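Local atomic coordinates of Lpg2148(MvcA) (Legionella pneumophila subsp. pneumophila str. Philadelphia 1, PDB entry 6K11), a protein that appears to act as a ubiquitin-directed deamidase effector of Legionella, with a deubiquitinating activity that regulates the host ubiquitin-conjugating enzyme UBE2N. Residues G32-E37 against A372-L377; S18-T24 against K361-Y365; E80-G84 against L338-L343. All blocks are in the same frame, centred on the assembly; numbering follows the deposited sequence.

How the interactions relate
All three contacts pack N-terminal helical elements against the two consecutive C-terminal helices 336-351 and 358-381. Interactions 1 and 2 both use helix 358-381; their centres are 18 Å apart and their nearest atoms about 7 Å, so they do not touch. Interaction 3 lies on helix 336-351, its centre 18 Å from that of interaction 2 and 29 Å from that of interaction 1. Interactions 2 and 3 meet directly, M23 CE lying 4.1 Å from L81 CD1. The series runs from the packing of helix 28-39 on helix 358-381 (interaction 1), through the turn after helix 4-19 (interaction 2), to the end of helix 71-83 (interaction 3), tying together segments hundreds of residues apart.

Interaction 1: residues G32-E37 against A372-L377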
loop_
_atom_site.group_PDB
_atom_site.type_symbol
_atom_site.label_atom_id
_atom_site.label_comp_id
_atom_site.label_asym_id
_atom_site.label_seq_id
_atom_site.Cartn_x
_atom_site.Cartn_y
_atom_site.Cartn_z
ATOM N N GLY A 32 11.851 -3.978 -19.192
ATOM C CA GLY A 32 12.490 -2.793 -19.744
ATOM C C GLY A 32 11.605 -2.052 -20.730
ATOM O O GLY A 32 11.528 -0.822 -20.703
ATOM N N GLN A 33 10.928 -2.786 -21.621
ATOM C CA GLN A 33 10.001 -2.122 -22.537
ATOM C C GLN A 33 8.854 -1.454 -21.785
ATOM O O GLN A 33 8.421 -0.352 -22.147
ATOM C CB GLN A 33 9.459 -3.128 -23.569
ATOM C CG GLN A 33 10.533 -3.581 -24.549
ATOM C CD GLN A 33 9.952 -4.073 -25.884
ATOM O OE1 GLN A 33 8.759 -4.348 -25.996
ATOM N NE2 GLN A 33 10.804 -4.180 -26.894
ATOM N N MET A 34 8.332 -2.097 -20.737
ATOM C CA MET A 34 7.210 -1.470 -20.040
ATOM C C MET A 34 7.665 -0.240 -19.250
ATOM O O MET A 34 6.897 0.725 -19.120
ATOM C CB MET A 34 6.502 -2.484 -19.134
ATOM C CG MET A 34 5.721 -3.606 -19.892
ATOM S SD MET A 34 4.672 -3.063 -21.307
ATOM C CE MET A 34 3.370 -2.161 -20.483
ATOM N N GLN A 35 8.909 -0.243 -18.745
ATOM C CA GLN A 35 9.475 0.954 -18.113
ATOM C C GLN A 35 9.582 2.104 -19.115
ATOM O O GLN A 35 9.210 3.242 -18.813
ATOM C CB GLN A 35 10.853 0.639 -17.511
ATOM C CG GLN A 35 10.800 -0.245 -16.245
ATOM C CD GLN A 35 12.153 -0.842 -15.831
ATOM O OE1 GLN A 35 13.060 -1.043 -16.654
ATOM N NE2 GLN A 35 12.291 -1.120 -14.532
ATOM N N ALA A 36 10.096 1.820 -20.318
ATOM C CA ALA A 36 10.149 2.841 -21.371
ATOM C C ALA A 36 8.771 3.433 -21.646
ATOM O O ALA A 36 8.599 4.661 -21.666
ATOM C CB ALA A 36 10.742 2.242 -22.649
ATOM N N GLU A 37 7.765 2.573 -21.848
ATOM C CA GLU A 37 6.437 3.069 -22.211
ATOM C C GLU A 37 5.816 3.886 -21.081
ATOM O O GLU A 37 5.103 4.865 -21.344
ATOM C CB GLU A 37 5.544 1.894 -22.642
ATOM C CG GLU A 37 6.019 1.269 -23.989
ATOM C CD GLU A 37 5.312 -0.029 -24.380
ATOM O OE1 GLU A 37 4.179 -0.276 -23.913
ATOM O OE2 GLU A 37 5.905 -0.806 -25.164
ATOM N N ALA A 372 16.960 -2.912 -22.742
ATOM C CA ALA A 372 15.652 -2.957 -23.395
ATOM C C ALA A 372 14.917 -1.630 -23.248
ATOM O O ALA A 372 14.287 -1.139 -24.202
ATOM C CB ALA A 372 14.815 -4.101 -22.820
ATOM N N MET A 373 14.967 -1.042 -22.055
ATOM C CA MET A 373 14.340 0.260 -21.842
ATOM C C MET A 373 14.938 1.311 -22.772
ATOM O O MET A 373 14.205 2.077 -23.416
ATOM C CB MET A 373 14.494 0.682 -20.371
ATOM C CG MET A 373 13.820 2.017 -20.029
ATOM S SD MET A 373 14.064 2.617 -18.323
ATOM C CE MET A 373 13.321 4.248 -18.463
ATOM N N THR A 374 16.271 1.358 -22.860
ATOM C CA THR A 374 16.931 2.396 -23.650
ATOM C C THR A 374 16.629 2.230 -25.137
ATOM O O THR A 374 16.288 3.196 -25.829
ATOM C CB THR A 374 18.440 2.355 -23.412
ATOM O OG1 THR A 374 18.710 2.481 -22.006
ATOM C CG2 THR A 374 19.120 3.490 -24.156
ATOM N N GLU A 375 16.749 1.002 -25.646
ATOM C CA GLU A 375 16.487 0.774 -27.063
ATOM C C GLU A 375 15.022 1.038 -27.402
ATOM O O GLU A 375 14.716 1.623 -28.449
ATOM C CB GLU A 375 16.918 -0.646 -27.441
ATOM C CG GLU A 375 18.425 -0.862 -27.244
ATOM C CD GLU A 375 18.933 -2.226 -27.705
ATOM O OE1 GLU A 375 20.154 -2.345 -27.991
ATOM O OE2 GLU A 375 18.123 -3.183 -27.770
ATOM N N HIS A 376 14.101 0.657 -26.510
ATOM C CA HIS A 376 12.683 0.889 -26.771
ATOM C C HIS A 376 12.361 2.381 -26.773
ATOM O O HIS A 376 11.587 2.861 -27.613
ATOM C CB HIS A 376 11.835 0.140 -25.736
ATOM C CG HIS A 376 10.421 -0.112 -26.165
ATOM N ND1 HIS A 376 10.094 -0.597 -27.417
ATOM C CD2 HIS A 376 9.245 0.060 -25.511
ATOM C CE1 HIS A 376 8.781 -0.720 -27.509
ATOM N NE2 HIS A 376 8.242 -0.329 -26.370
ATOM N N LEU A 377 12.954 3.135 -25.844
ATOM C CA LEU A 377 12.747 4.581 -25.819
ATOM C C LEU A 377 13.316 5.242 -27.073
ATOM O O LEU A 377 12.669 6.108 -27.680
ATOM C CB LEU A 377 13.392 5.152 -24.556
ATOM C CG LEU A 377 12.652 6.163 -23.688
ATOM C CD1 LEU A 377 11.176 5.845 -23.559
ATOM C CD2 LEU A 377 13.327 6.179 -22.315
HETATM O O HOH W 1 13.456 -3.004 -26.406
#
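Two helices cross tightly here: the axes of the short segments 32-37 and 372-377 approach to 7.3 Å at a crossing angle of -48°. G32 sits at the closest backbone approach, its CA 4.1 Å from the CA of M373 and equally far from A372 CB. A CB on G32 would collide with A372 CB and M373 N, so the missing side chain is what allows this proximity; G32 O also receives a CA-H...O contact from M373 CA at 3.2 Å. Q33 lays its CG over the H376 ring, 4.0 Å from the centroid and 18° off the normal, a CH-pi contact. Its amide NE2 reaches a water at 2.9 Å, which in turn donates to A372 O at 3.0 Å. Q35 adds its CB 3.9 Å from M373 SD. One turn after G32, A36 completes a small-xxx-small pattern and points at the partner helix, with its CB 3.9 Å from H376 CB, 4.0 Å from M373 CG and 3.7 Å from L377 CD1. E37, partly exposed, closes the interface: H376 NE2 donates a 2.7 Å hydrogen bond to E37 OE2. On the other flank helix 49-64 packs against both partners, V60 touching Q35 and M373 and V57 touching T374, so that helices 28-39, 49-64 and 358-381 form one bundle.

Interaction 2: residues S18-T24 against K361-Y365; sequences SYGVMMT and KVENY
This is an apolar, partly buried contact between the turn that follows helix 4-19 and the early part of helix 358-381, with no hydrogen bond between the two segments. After helix 4-19 the chain leaves helical phi/psi at G20, whose positive phi (45/-117) favours glycine, and V21 to T24 continue as a 3-10 turn, with M22 N bonded to Y19 O (3.0 Å) and M23 N to G20 O (3.1 Å). Segment 361-365 is regular helix. The backbones are nearest at Y19 and V362, whose CA atoms are 6.3 Å apart. V362 (chi1 t) sets CG2 3.5 Å from Y19 O and 3.9 Å from M22 SD. A positive-phi glycine after a helix is a common way of redirecting a chain; here the 3-10 turn that follows packs on the first turns of the long C-terminal helix. M22 (m, t, p) fills the gap: its SD is 3.9 Å from K361 O, and its CG lies over one face of the Y365 ring, 4.1 Å from Y365 CG. Y365 (chi1 t, chi2 84°) points toward the turn, with CD2 3.9 Å from V21 CG1. Its hydroxyl is hydrogen-bonded to V26 O, while T24 OG1 bonds V26 N. I350 of helix 336-351 touches Y19, M22 and K361; the end of K361 leads away from the turn, NZ hydrogen-bonded to H353 O and G355 O.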
loop_
_atom_site.group_PDB
_atom_site.type_symbol
_atom_site.label_atom_id
_atom_site.label_comp_id
_atom_site.label_asym_id
_atom_site.label_seq_id
_atom_site.Cartn_x
_atom_site.Cartn_y
_atom_site.Cartn_z
ATOM N N SER A 18 17.930 -14.556 -2.208
ATOM C CA SER A 18 18.985 -14.634 -3.210
ATOM C C SER A 18 18.684 -13.786 -4.443
ATOM O O SER A 18 19.604 -13.190 -5.006
ATOM C CB SER A 18 19.226 -16.101 -3.612
ATOM O OG SER A 18 19.893 -16.802 -2.561
ATOM N N TYR A 19 17.415 -13.696 -4.881
ATOM C CA TYR A 19 17.134 -13.254 -6.242
ATOM C C TYR A 19 16.323 -11.975 -6.375
ATOM O O TYR A 19 16.153 -11.503 -7.509
ATOM C CB TYR A 19 16.413 -14.364 -7.022
ATOM C CG TYR A 19 17.208 -15.645 -7.091
ATOM C CD1 TYR A 19 18.493 -15.663 -7.623
ATOM C CD2 TYR A 19 16.666 -16.846 -6.627
ATOM C CE1 TYR A 19 19.229 -16.846 -7.686
ATOM C CE2 TYR A 19 17.392 -18.021 -6.676
ATOM C CZ TYR A 19 18.657 -18.026 -7.215
ATOM O OH TYR A 19 19.341 -19.220 -7.277
ATOM N N GLY A 20 15.808 -11.409 -5.276
ATOM C CA GLY A 20 15.109 -10.132 -5.297
ATOM C C GLY A 20 14.085 -9.916 -6.400
ATOM O O GLY A 20 13.070 -10.624 -6.479
ATOM N N VAL A 21 14.352 -8.926 -7.260
ATOM C CA VAL A 21 13.404 -8.522 -8.292
ATOM C C VAL A 21 13.094 -9.649 -9.279
ATOM O O VAL A 21 12.028 -9.639 -9.906
ATOM C CB VAL A 21 13.936 -7.267 -9.031
ATOM C CG1 VAL A 21 15.204 -7.594 -9.824
ATOM C CG2 VAL A 21 12.865 -6.654 -9.928
ATOM N N MET A 22 13.995 -10.623 -9.432
ATOM C CA MET A 22 13.762 -11.702 -10.391
ATOM C C MET A 22 12.553 -12.555 -10.008
ATOM O O MET A 22 12.013 -13.268 -10.863
ATOM C CB MET A 22 15.001 -12.607 -10.510
ATOM C CG MET A 22 16.277 -11.931 -11.007
ATOM S SD MET A 22 17.704 -12.997 -11.098
ATOM C CE MET A 22 17.429 -13.822 -12.722
ATOM N N MET A 23 12.107 -12.494 -8.745
ATOM C CA MET A 23 11.017 -13.354 -8.292
ATOM C C MET A 23 9.678 -13.058 -8.965
ATOM O O MET A 23 8.787 -13.911 -8.908
ATOM C CB MET A 23 10.876 -13.259 -6.771
ATOM C CG MET A 23 12.129 -13.732 -6.035
ATOM S SD MET A 23 12.314 -15.526 -6.247
ATOM C CE MET A 23 10.807 -15.985 -5.373
ATOM N N THR A 24 9.503 -11.880 -9.586
ATOM C CA THR A 24 8.278 -11.604 -10.343
ATOM C C THR A 24 8.107 -12.528 -11.544
ATOM O O THR A 24 6.976 -12.738 -12.001
ATOM C CB THR A 24 8.264 -10.160 -10.864
ATOM O OG1 THR A 24 9.274 -10.028 -11.882
ATOM C CG2 THR A 24 8.532 -9.176 -9.745
ATOM N N LYS A 361 23.407 -13.071 -11.405
ATOM C CA LYS A 361 22.201 -13.192 -12.218
ATOM C C LYS A 361 21.306 -11.970 -12.067
ATOM O O LYS A 361 20.685 -11.521 -13.040
ATOM C CB LYS A 361 21.435 -14.465 -11.843
ATOM C CG LYS A 361 22.213 -15.774 -12.014
ATOM C CD LYS A 361 21.265 -16.984 -11.889
ATOM C CE LYS A 361 22.024 -18.318 -11.881
ATOM N NZ LYS A 361 22.709 -18.573 -13.171
ATOM N N VAL A 362 21.221 -11.412 -10.854
ATOM C CA VAL A 362 20.425 -10.193 -10.668
ATOM C C VAL A 362 21.000 -9.050 -11.502
ATOM O O VAL A 362 20.251 -8.302 -12.146
ATOM C CB VAL A 362 20.328 -9.829 -9.168
ATOM C CG1 VAL A 362 19.689 -8.443 -8.979
ATOM C CG2 VAL A 362 19.510 -10.895 -8.412
ATOM N N GLU A 363 22.339 -8.924 -11.542
ATOM C CA GLU A 363 22.968 -7.892 -12.374
ATOM C C GLU A 363 22.720 -8.136 -13.861
ATOM O O GLU A 363 22.544 -7.184 -14.627
ATOM C CB GLU A 363 24.475 -7.819 -12.120
ATOM C CG GLU A 363 24.865 -7.205 -10.752
ATOM C CD GLU A 363 24.214 -5.858 -10.512
ATOM O OE1 GLU A 363 24.501 -4.901 -11.280
ATOM O OE2 GLU A 363 23.393 -5.758 -9.568
ATOM N N ASN A 364 22.744 -9.401 -14.297
ATOM C CA ASN A 364 22.396 -9.700 -15.688
ATOM C C ASN A 364 20.979 -9.236 -16.005
ATOM O O ASN A 364 20.731 -8.626 -17.057
ATOM C CB ASN A 364 22.547 -11.199 -15.947
ATOM C CG ASN A 364 22.043 -11.620 -17.333
ATOM O OD1 ASN A 364 20.932 -12.167 -17.474
ATOM N ND2 ASN A 364 22.860 -11.373 -18.358
ATOM N N TYR A 365 20.037 -9.515 -15.095
ATOM C CA TYR A 365 18.647 -9.116 -15.282
ATOM C C TYR A 365 18.510 -7.596 -15.347
ATOM O O TYR A 365 17.814 -7.057 -16.219
ATOM C CB TYR A 365 17.811 -9.687 -14.139
ATOM C CG TYR A 365 16.329 -9.456 -14.247
ATOM C CD1 TYR A 365 15.523 -10.308 -15.015
ATOM C CD2 TYR A 365 15.720 -8.420 -13.554
ATOM C CE1 TYR A 365 14.159 -10.094 -15.099
ATOM C CE2 TYR A 365 14.362 -8.214 -13.618
ATOM C CZ TYR A 365 13.585 -9.054 -14.397
ATOM O OH TYR A 365 12.235 -8.820 -14.461
#

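Interaction 3: residues E80-G84 against L338-L343; sequences ELLLG and LALKNL
Segment 338-343 of helix 336-351 packs on the last turn of helix 71-83. L338 (t, p) leads, pointing at the partner and placing CD2 3.6 Å from L83 O. A339 follows where the backbones come closest, its CA 4.4 Å from that of L82; its own CA is 3.6 Å from L81 O, and its small CB lies 3.7 Å from L82 O and 4.4 Å from L82 CG. V8 of helix 4-19 touches both L82 and A339. One turn on, N342 (chi1 m, chi2 -20°) supplies the polar link: ND2 donates to L81 O at 2.9 Å, with an N-H...O angle of 164°. L343 (m, t) ends the segment with CD2 4.3 Å from L81 CD1 (L81 m, t). G84, the first residue to leave helical phi/psi (81/160), gives its N to E80 O at 2.8 Å. The contact is close helix packing through a small residue, beside a helix end whose positive-phi glycine is also the N-cap position of helix 85-93.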
loop_
_atom_site.group_PDB
_atom_site.type_symbol
_atom_site.label_atom_id
_atom_site.label_comp_id
_atom_site.label_asym_id
_atom_site.label_seq_id
_atom_site.Cartn_x
_atom_site.Cartn_y
_atom_site.Cartn_z
ATOM N N GLU A 80 0.360 -14.733 -5.846
ATOM C CA GLU A 80 0.478 -15.401 -7.138
ATOM C C GLU A 80 1.340 -16.656 -7.034
ATOM O O GLU A 80 1.026 -17.689 -7.643
ATOM C CB GLU A 80 1.051 -14.432 -8.164
ATOM C CG GLU A 80 1.058 -14.944 -9.581
ATOM C CD GLU A 80 0.402 -13.969 -10.540
ATOM O OE1 GLU A 80 0.908 -13.821 -11.674
ATOM O OE2 GLU A 80 -0.618 -13.347 -10.155
ATOM N N LEU A 81 2.433 -16.591 -6.270
ATOM C CA LEU A 81 3.283 -17.767 -6.144
ATOM C C LEU A 81 2.572 -18.882 -5.392
ATOM O O LEU A 81 2.645 -20.055 -5.789
ATOM C CB LEU A 81 4.593 -17.399 -5.453
ATOM C CG LEU A 81 5.563 -16.638 -6.361
ATOM C CD1 LEU A 81 6.687 -16.027 -5.525
ATOM C CD2 LEU A 81 6.116 -17.592 -7.431
ATOM N N LEU A 82 1.856 -18.542 -4.322
ATOM C CA LEU A 82 1.274 -19.588 -3.489
ATOM C C LEU A 82 -0.037 -20.113 -4.061
ATOM O O LEU A 82 -0.376 -21.278 -3.834
ATOM C CB LEU A 82 1.057 -19.069 -2.061
ATOM C CG LEU A 82 2.182 -19.338 -1.053
ATOM C CD1 LEU A 82 3.568 -19.013 -1.652
ATOM C CD2 LEU A 82 1.945 -18.553 0.256
ATOM N N LEU A 83 -0.780 -19.284 -4.800
ATOM C CA LEU A 83 -2.087 -19.679 -5.306
ATOM C C LEU A 83 -2.097 -20.034 -6.784
ATOM O O LEU A 83 -2.996 -20.766 -7.216
ATOM C CB LEU A 83 -3.108 -18.562 -5.084
ATOM C CG LEU A 83 -3.506 -18.359 -3.622
ATOM C CD1 LEU A 83 -4.137 -16.991 -3.437
ATOM C CD2 LEU A 83 -4.471 -19.470 -3.227
ATOM N N GLY A 84 -1.154 -19.523 -7.566
ATOM C CA GLY A 84 -1.277 -19.548 -9.011
ATOM C C GLY A 84 -2.157 -18.419 -9.522
ATOM O O GLY A 84 -2.965 -17.846 -8.801
ATOM N N LEU A 338 1.166 -27.209 -5.484
ATOM C CA LEU A 338 1.076 -26.194 -6.524
ATOM C C LEU A 338 2.040 -25.039 -6.251
ATOM O O LEU A 338 2.720 -24.566 -7.169
ATOM C CB LEU A 338 -0.362 -25.686 -6.624
ATOM C CG LEU A 338 -0.646 -24.527 -7.572
ATOM C CD1 LEU A 338 -0.092 -24.813 -8.969
ATOM C CD2 LEU A 338 -2.139 -24.284 -7.630
ATOM N N ALA A 339 2.108 -24.575 -4.995
ATOM C CA ALA A 339 3.020 -23.483 -4.640
ATOM C C ALA A 339 4.477 -23.865 -4.909
ATOM O O ALA A 339 5.239 -23.078 -5.484
ATOM C CB ALA A 339 2.824 -23.090 -3.172
ATOM N N LEU A 340 4.881 -25.076 -4.505
ATOM C CA LEU A 340 6.245 -25.542 -4.760
ATOM C C LEU A 340 6.532 -25.673 -6.250
ATOM O O LEU A 340 7.675 -25.473 -6.679
ATOM C CB LEU A 340 6.489 -26.884 -4.064
ATOM C CG LEU A 340 6.578 -26.878 -2.533
ATOM C CD1 LEU A 340 6.406 -28.294 -1.960
ATOM C CD2 LEU A 340 7.891 -26.249 -2.074
ATOM N N LYS A 341 5.524 -26.030 -7.046
ATOM C CA LYS A 341 5.693 -26.067 -8.497
ATOM C C LYS A 341 5.850 -24.671 -9.085
ATOM O O LYS A 341 6.670 -24.460 -9.987
ATOM C CB LYS A 341 4.504 -26.763 -9.148
ATOM C CG LYS A 341 4.692 -26.912 -10.637
ATOM C CD LYS A 341 4.123 -28.217 -11.154
ATOM C CE LYS A 341 4.250 -28.285 -12.667
ATOM N NZ LYS A 341 2.915 -28.385 -13.308
ATOM N N ASN A 342 5.054 -23.715 -8.611
ATOM C CA ASN A 342 5.232 -22.323 -9.030
ATOM C C ASN A 342 6.623 -21.805 -8.675
ATOM O O ASN A 342 7.260 -21.105 -9.472
ATOM C CB ASN A 342 4.157 -21.448 -8.381
ATOM C CG ASN A 342 2.782 -21.701 -8.969
ATOM O OD1 ASN A 342 2.668 -22.231 -10.072
ATOM N ND2 ASN A 342 1.735 -21.323 -8.241
ATOM N N LEU A 343 7.090 -22.107 -7.470
ATOM C CA LEU A 343 8.423 -21.679 -7.055
ATOM C C LEU A 343 9.505 -22.357 -7.892
ATOM O O LEU A 343 10.503 -21.725 -8.264
ATOM C CB LEU A 343 8.612 -21.968 -5.563
ATOM C CG LEU A 343 7.829 -21.032 -4.631
ATOM C CD1 LEU A 343 7.578 -21.715 -3.282
ATOM C CD2 LEU A 343 8.580 -19.679 -4.432
#